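PDB 5XEN: cysteine synthase from Fusobacterium nucleatum subsp. nucleatum strain ATCC 25586, which probably catalyses the pyridoxal-phosphate-dependent conversion of O-acetyl-L-serine and hydrogen sulfide into L-cysteine and acetate. Local coordinates for residues Asp66-Glu71 against Lys136-Tyr141; Glu205-Pro210 against Val246-Asp251. All coordinates share one frame; numbering follows the deposited sequence.

Interaction 1 of 2, residues Asp66-Glu71 against Lys136-Tyr141; sequences DTVIIE and KNEKKY
The carboxylate of Asp-66 takes an ammonium group on each of its oxygens, making salt bridges to two consecutive lysines. Lys-140 NZ gives the short one, 2.6 Å to Asp-66 OD1, which it meets on the syn side but 31° out of the carboxylate plane; the same ammonium group also forms a salt bridge to Asp-64, so it sits between two acids. Lys-139 NZ makes a weak bond, 3.2 Å to Asp-66 OD2, and is tied to the same residue a second time through a water that accepts from NZ and donates to the backbone O of Asp-66. The bend of the Lys-140 chain about CG-CD (chi3 -53°) turns its end to the acid after the aliphatic part has crossed Thr-67, where CD lies 3.1 Å from OG1; that hydroxyl is hydrogen-bonded to the backbone N of Asp-64. Next to this charged cluster the main chains join: Val-68 N donates to Lys-140 O at 3.0 Å in a nearly straight bond (172°), and Tyr-141 CA-H approaches Val-68 O. This is the start of the parallel pairing of strand 68-72 with strand 141-142, within this chain an outermost strand of the four-stranded sheet, and Phe-142 carries the backbone ladder on to Val-68 and Ile-70. On the sheet face bearing Val-68 and Tyr-141, Glu-138 folds back through a bend at its second torsion. Its OE1 rests against Val-68 CG2 while OE2 forms a salt bridge with Lys-93 of the adjoining strand. Ile-70 CD1 reaches Glu-138 CG (3.7 Å) and Tyr-141 CB (3.8 Å), with Leu-131 of helix 123-135 also packing on Ile-70. The phenol ring of Tyr-141 has the carbonyl O of Glu-138 in plane at its edge.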
# COMPACT_ATOMS: atom_id res chain seq x y z
N ASP B 66 20.29 10.12 -19.66
CA ASP B 66 19.27 10.52 -20.62
C ASP B 66 18.77 9.39 -21.52
O ASP B 66 18.16 9.65 -22.55
CB ASP B 66 19.77 11.71 -21.48
CG ASP B 66 21.01 11.38 -22.29
OD1 ASP B 66 21.75 10.45 -21.89
OD2 ASP B 66 21.24 12.06 -23.32
N THR B 67 19.03 8.14 -21.15
CA THR B 67 18.45 7.01 -21.86
C THR B 67 16.95 6.95 -21.51
O THR B 67 16.60 7.03 -20.34
CB THR B 67 19.14 5.71 -21.40
OG1 THR B 67 20.54 5.74 -21.76
CG2 THR B 67 18.46 4.48 -22.01
N VAL B 68 16.09 6.82 -22.51
CA VAL B 68 14.67 6.68 -22.27
C VAL B 68 14.37 5.20 -22.10
O VAL B 68 14.72 4.37 -22.93
CB VAL B 68 13.85 7.27 -23.42
CG1 VAL B 68 12.34 7.07 -23.24
CG2 VAL B 68 14.17 8.78 -23.48
N ILE B 69 13.81 4.85 -20.94
CA ILE B 69 13.39 3.47 -20.70
C ILE B 69 12.00 3.30 -21.30
O ILE B 69 11.12 4.15 -21.10
CB ILE B 69 13.42 3.17 -19.22
CG1 ILE B 69 14.86 3.45 -18.76
CG2 ILE B 69 13.00 1.70 -18.97
CD1 ILE B 69 15.12 3.34 -17.30
N ILE B 70 11.81 2.22 -22.05
CA ILE B 70 10.55 1.95 -22.71
C ILE B 70 10.17 0.47 -22.49
O ILE B 70 11.00 -0.40 -22.68
CB ILE B 70 10.62 2.19 -24.23
CG1 ILE B 70 11.20 3.56 -24.58
CG2 ILE B 70 9.19 2.14 -24.78
CD1 ILE B 70 11.56 3.67 -26.05
N GLU B 71 8.93 0.22 -22.08
CA GLU B 71 8.50 -1.13 -21.72
C GLU B 71 7.02 -1.33 -22.04
O GLU B 71 6.22 -0.38 -21.90
CB GLU B 71 8.80 -1.43 -20.26
CG GLU B 71 8.47 -2.84 -19.76
CD GLU B 71 9.41 -3.95 -20.29
OE1 GLU B 71 10.12 -3.73 -21.30
OE2 GLU B 71 9.42 -5.04 -19.67
N LYS B 136 11.63 4.04 -32.93
CA LYS B 136 12.09 4.80 -34.09
C LYS B 136 12.25 6.30 -33.80
O LYS B 136 13.05 6.96 -34.45
CB LYS B 136 11.16 4.60 -35.29
CG LYS B 136 11.25 3.21 -35.89
CD LYS B 136 10.29 3.04 -37.07
CE LYS B 136 10.33 1.62 -37.62
NZ LYS B 136 9.10 1.28 -38.40
N ASN B 137 11.50 6.81 -32.83
CA ASN B 137 11.62 8.21 -32.42
C ASN B 137 12.50 8.47 -31.21
O ASN B 137 12.61 9.63 -30.77
CB ASN B 137 10.25 8.86 -32.27
CG ASN B 137 9.84 9.60 -33.53
OD1 ASN B 137 9.25 9.02 -34.43
ND2 ASN B 137 10.21 10.89 -33.62
N GLU B 138 13.17 7.45 -30.68
CA GLU B 138 14.05 7.65 -29.52
C GLU B 138 15.48 7.48 -29.94
O GLU B 138 15.88 6.43 -30.46
CB GLU B 138 13.78 6.67 -28.39
CG GLU B 138 12.41 6.80 -27.78
CD GLU B 138 12.12 8.14 -27.16
OE1 GLU B 138 13.06 8.80 -26.68
OE2 GLU B 138 10.93 8.52 -27.14
N LYS B 139 16.28 8.49 -29.68
CA LYS B 139 17.71 8.46 -30.00
C LYS B 139 18.48 7.48 -29.13
O LYS B 139 19.49 6.92 -29.54
CB LYS B 139 18.30 9.89 -29.93
CG LYS B 139 18.53 10.44 -28.53
CD LYS B 139 19.11 11.84 -28.58
CE LYS B 139 18.98 12.55 -27.25
NZ LYS B 139 19.68 11.82 -26.16
N LYS B 140 18.01 7.28 -27.90
CA LYS B 140 18.73 6.44 -26.97
C LYS B 140 17.73 5.82 -26.01
O LYS B 140 17.01 6.53 -25.33
CB LYS B 140 19.71 7.26 -26.18
CG LYS B 140 20.72 6.38 -25.48
CD LYS B 140 21.50 7.10 -24.40
CE LYS B 140 22.17 8.37 -24.86
NZ LYS B 140 22.91 9.06 -23.76
N TYR B 141 17.67 4.50 -26.01
CA TYR B 141 16.64 3.83 -25.22
C TYR B 141 17.16 2.50 -24.68
O TYR B 141 18.20 1.98 -25.10
CB TYR B 141 15.39 3.62 -26.06
CG TYR B 141 15.59 2.76 -27.27
CD1 TYR B 141 15.67 1.37 -27.15
CD2 TYR B 141 15.74 3.31 -28.53
CE1 TYR B 141 15.89 0.56 -28.25
CE2 TYR B 141 15.94 2.51 -29.64
CZ TYR B 141 16.01 1.14 -29.49
OH TYR B 141 16.20 0.34 -30.56
O HOH W 1 17.57 10.80 -24.91

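Interaction 2 of 2, residues Glu205-Pro210 against Val246-Asp251. With CA (calcium ion), chain Q.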
# COMPACT_ATOMS: atom_id res chain seq x y z
N GLU B 205 -3.38 -20.06 -14.27
CA GLU B 205 -3.77 -19.25 -15.41
C GLU B 205 -5.29 -19.05 -15.45
O GLU B 205 -6.01 -19.77 -14.76
CB GLU B 205 -3.24 -19.90 -16.72
CG GLU B 205 -3.96 -21.17 -17.13
CD GLU B 205 -3.43 -21.82 -18.42
OE1 GLU B 205 -2.55 -21.22 -19.09
OE2 GLU B 205 -3.91 -22.92 -18.77
N PRO B 206 -5.77 -18.11 -16.26
CA PRO B 206 -7.21 -17.86 -16.33
C PRO B 206 -7.93 -19.04 -17.01
O PRO B 206 -7.49 -19.50 -18.06
CB PRO B 206 -7.31 -16.56 -17.16
CG PRO B 206 -5.93 -15.96 -17.17
CD PRO B 206 -5.01 -17.13 -17.08
N ALA B 207 -9.02 -19.51 -16.42
CA ALA B 207 -9.82 -20.57 -17.04
C ALA B 207 -10.32 -20.16 -18.43
O ALA B 207 -10.39 -20.99 -19.32
CB ALA B 207 -10.99 -21.00 -16.16
N SER B 208 -10.59 -18.87 -18.64
CA SER B 208 -10.98 -18.35 -19.95
C SER B 208 -9.84 -18.09 -20.92
O SER B 208 -10.09 -17.67 -22.03
CB SER B 208 -11.74 -17.04 -19.79
OG SER B 208 -12.91 -17.21 -19.01
N SER B 209 -8.58 -18.24 -20.48
CA SER B 209 -7.41 -18.12 -21.40
C SER B 209 -6.41 -19.23 -21.06
O SER B 209 -5.31 -18.98 -20.61
CB SER B 209 -6.77 -16.73 -21.33
OG SER B 209 -5.94 -16.52 -22.47
N PRO B 210 -6.82 -20.48 -21.31
CA PRO B 210 -6.12 -21.62 -20.77
C PRO B 210 -4.99 -22.09 -21.67
O PRO B 210 -5.00 -23.22 -22.18
CB PRO B 210 -7.24 -22.65 -20.69
CG PRO B 210 -8.04 -22.37 -21.90
CD PRO B 210 -8.04 -20.88 -22.03
N VAL B 246 -6.23 -23.44 -12.61
CA VAL B 246 -6.98 -22.40 -13.31
C VAL B 246 -8.02 -21.76 -12.42
O VAL B 246 -8.43 -22.34 -11.42
CB VAL B 246 -7.67 -22.91 -14.61
CG1 VAL B 246 -6.66 -23.46 -15.62
CG2 VAL B 246 -8.74 -23.97 -14.29
N CYS B 247 -8.49 -20.57 -12.83
CA CYS B 247 -9.58 -19.90 -12.14
C CYS B 247 -10.44 -19.09 -13.12
O CYS B 247 -9.95 -18.36 -13.96
CB CYS B 247 -9.00 -19.00 -11.04
SG CYS B 247 -10.24 -18.28 -9.95
N GLU B 248 -11.76 -19.20 -12.96
CA GLU B 248 -12.72 -18.37 -13.69
C GLU B 248 -12.70 -16.95 -13.21
O GLU B 248 -12.35 -16.69 -12.05
CB GLU B 248 -14.14 -18.94 -13.55
CG GLU B 248 -14.26 -20.30 -14.13
CD GLU B 248 -15.62 -20.96 -13.88
OE1 GLU B 248 -16.58 -20.26 -13.47
OE2 GLU B 248 -15.71 -22.18 -14.09
N ASP B 249 -13.11 -16.03 -14.08
CA ASP B 249 -13.11 -14.61 -13.78
C ASP B 249 -13.93 -14.28 -12.53
O ASP B 249 -13.47 -13.60 -11.60
CB ASP B 249 -13.68 -13.79 -14.95
CG ASP B 249 -12.80 -13.81 -16.18
OD1 ASP B 249 -11.65 -14.27 -16.10
OD2 ASP B 249 -13.26 -13.38 -17.25
N ASP B 250 -15.16 -14.74 -12.54
CA ASP B 250 -16.04 -14.38 -11.44
C ASP B 250 -15.57 -15.01 -10.11
O ASP B 250 -15.64 -14.36 -9.10
CB ASP B 250 -17.49 -14.68 -11.76
CG ASP B 250 -17.74 -16.13 -12.14
OD1 ASP B 250 -16.78 -16.95 -12.19
OD2 ASP B 250 -18.89 -16.44 -12.44
N ASP B 251 -15.09 -16.24 -10.13
CA ASP B 251 -14.51 -16.84 -8.94
C ASP B 251 -13.30 -16.06 -8.37
O ASP B 251 -13.10 -16.02 -7.14
CB ASP B 251 -14.11 -18.27 -9.20
CG ASP B 251 -15.30 -19.18 -9.51
OD1 ASP B 251 -16.43 -18.81 -9.14
OD2 ASP B 251 -15.08 -20.23 -10.10
CA CA Q . -18.24 -18.66 -13.03
O HOH W 2 -10.64 -16.98 -16.32
O HOH W 3 -13.96 -17.21 -16.58
O HOH W 4 -18.54 -19.11 -10.64
O HOH W 5 -18.14 -17.86 -14.90
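Two backbone hydrogen bonds join Glu-205, Ala-207 and Cys-247 where parallel strands 200-206 and 245-247 end. Cys-247 N donates to Glu-205 O at 3.2 Å, in the carbonyl plane, and Ala-207 N donates to Cys-247 O at 2.9 Å. The second bond is straight at its hydrogen (175°) but comes from above the carbonyl plane, 60° out of it. A water donates a further bond to Cys-247 O, accepts from Ser-208 N and donates to Asp-249 OD1, bridging the two segments. A second water spans Ser-208 OG and Asp-249 N, the first amide of helix 249-263.

Glu-205 and Val-246 lie side by side, CG to CG1 3.8 Å, and the methyl of Ala-207 sits by Val-246 CB and Glu-248 CG. The carboxylate of Glu-205 is held by Ser-213 OG and Leu-212 N. A type I turn, Pro-206 to Ser-209, takes segment 205-210 off the sheet, closed by Ser-209 N to Pro-206 O.

Glu-248, the N-cap residue, has a chain extended beyond CG, and its OE1 binds a calcium ion at 2.3 Å. Asp-250 grips the ion with both oxygens, OD1 and OD2 each at 2.4 Å, and two waters add further ligands; one of them donates to Asp-251 OD1, making that residue a second-shell partner.

Strand 245-247, outermost in the six-stranded sheet within this chain, closes a beta-alpha-beta unit with strand 200-206 and helix 211-214; Cys-247 packs on Ala-273 and Lys-276 of helix 269-284, whereas Glu-205 and Val-246 touch helix 211-214.

In the fold
Interaction 1 closes before interaction 2 opens along the chain, and the two lie on different sheets, their centres 36 Å apart and their nearest atoms about 19 Å apart. Each joins a parallel strand that is outermost within this chain to its neighbour: 141-142 to 68-72 in the four-stranded sheet, 245-247 to 200-206 in the six-stranded one. This two-sheet build is that of the pyridoxal-phosphate-dependent cysteine synthase family, in which the cofactor lies between the two parts. The side chain of Pro-206 in interaction 2 is about 11 Å from the bound serine and that of Ile-70 in interaction 1 about 13 Å; Pro-206 is also about 9 Å from the pyridoxal phosphate.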